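Local coordinates for prolyl 4-hydroxylase alpha subunit Fe(2+) 2OG dioxygenase domain-containing protein (Burkholderia ambifaria, PDB 3W21) that acts as a 2-oxoglutarate-dependent dioxygenase on N-substituted L-amino acids, binding its metal and cosubstrate in a site of the prolyl 4-hydroxylase type, at the interface of chains A and B. Numbering follows the deposited sequence. Chains: chain A/B, Putative uncharacterized protein.

The interface of chains A and B. Residues chain A 93, 97, 127, 133; chain B 90-91, 94.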
loop_
_atom_site.group_PDB
_atom_site.type_symbol
_atom_site.label_atom_id
_atom_site.label_comp_id
_atom_site.label_asym_id
_atom_site.label_seq_id
_atom_site.Cartn_x
_atom_site.Cartn_y
_atom_site.Cartn_z
ATOM N N ALA A 93 -1.013 -1.072 -6.385
ATOM C CA ALA A 93 -1.703 -1.016 -5.087
ATOM C C ALA A 93 -0.664 -0.527 -4.061
ATOM O O ALA A 93 -1.017 0.238 -3.182
ATOM C CB ALA A 93 -2.268 -2.388 -4.679
ATOM N N PHE A 97 -1.822 2.653 -1.814
ATOM C CA PHE A 97 -1.938 2.653 -0.357
ATOM C C PHE A 97 -0.736 3.341 0.317
ATOM O O PHE A 97 -0.877 3.954 1.345
ATOM C CB PHE A 97 -2.232 1.259 0.206
ATOM C CG PHE A 97 -3.620 0.752 -0.195
ATOM C CD1 PHE A 97 -4.756 1.144 0.538
ATOM C CD2 PHE A 97 -3.797 -0.002 -1.373
ATOM C CE1 PHE A 97 -6.034 0.772 0.158
ATOM C CE2 PHE A 97 -5.095 -0.394 -1.756
ATOM C CZ PHE A 97 -6.200 0.016 -0.989
ATOM N N ILE A 127 -8.775 -0.881 4.290
ATOM C CA ILE A 127 -8.741 -2.261 3.831
ATOM C C ILE A 127 -8.188 -3.193 4.862
ATOM O O ILE A 127 -7.198 -2.875 5.542
ATOM C CB ILE A 127 -8.042 -2.420 2.467
ATOM C CG1 ILE A 127 -8.169 -3.859 1.909
ATOM C CG2 ILE A 127 -6.608 -1.950 2.522
ATOM C CD1 ILE A 127 -7.681 -3.887 0.486
ATOM N N VAL A 133 -5.545 0.048 6.925
ATOM C CA VAL A 133 -4.829 1.116 6.219
ATOM C C VAL A 133 -5.845 1.823 5.355
ATOM O O VAL A 133 -6.785 1.190 4.930
ATOM C CB VAL A 133 -3.574 0.620 5.466
ATOM C CG1 VAL A 133 -2.705 -0.301 6.352
ATOM C CG2 VAL A 133 -3.930 0.005 4.167
ATOM N N VAL B 90 -2.742 -8.901 -3.201
ATOM C CA VAL B 90 -3.010 -7.501 -3.428
ATOM C C VAL B 90 -3.444 -6.868 -2.105
ATOM O O VAL B 90 -3.012 -5.804 -1.769
ATOM C CB VAL B 90 -4.097 -7.285 -4.508
ATOM C CG1 VAL B 90 -4.301 -5.807 -4.815
ATOM C CG2 VAL B 90 -3.738 -8.031 -5.815
ATOM N N SER B 91 -4.296 -7.572 -1.342
ATOM C CA SER B 91 -4.797 -7.042 -0.079
ATOM C C SER B 91 -3.723 -6.918 0.991
ATOM O O SER B 91 -3.629 -5.894 1.759
ATOM C CB SER B 91 -5.927 -7.989 0.441
ATOM O OG SER B 91 -6.708 -7.128 1.198
ATOM N N ALA B 94 -1.483 -4.103 0.167
ATOM C CA ALA B 94 -2.063 -2.818 0.586
ATOM C C ALA B 94 -1.701 -2.596 2.046
ATOM O O ALA B 94 -1.249 -1.527 2.422
ATOM C CB ALA B 94 -3.586 -2.833 0.424
#
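Helix 86-107 of one copy packs against its counterpart in the other in part of a two-fold interface of this 2-oxoglutarate dioxygenase: A:Ala93 and A:Phe97 meet B:Val90, B:Ser91 and B:Ala94 on the same helix of chain B, here 87-107, and the short strands 126-127 and 133-134 of chain A add to the same wall. This helix also carries Cys101, which forms an interchain disulfide in a structure of this protein; that supports a dimer without proving it the working form. At the middle is the methyl of B:Ala94. Its CB sits over one face of the A:Phe97 ring in a CH-pi contact, 3.6 Å from the centroid and shifted toward CD2; CD2 is 3.4 Å from that CB. The phenyl is delivered there with CG anti to its own carbonyl carbon (chi1 -67°). A:Ile127 CG2 meets B:Ala94 CB from the flank at 3.8 Å, beside the ring, so that the ring face and the branch form two adjoining walls round the methyl. The other arm of A:Ile127 runs out extended (chi1 -173°, chi2 170°) to B:Ser91, where CD1 comes within 3.5 Å of the hydroxyl OG, a van der Waals approach. One turn earlier on the chain A helix, A:Ala93 CB faces B:Val90 CG1 at 4.0 Å, a looser methyl-to-methyl touch. A:Val133 reaches the backbone side of B:Ala94, its CG2 3.5 Å from the carbonyl O. Two-fold symmetry repeats the patch with the chains exchanged, and B:Ala94 buries 66 Å² here.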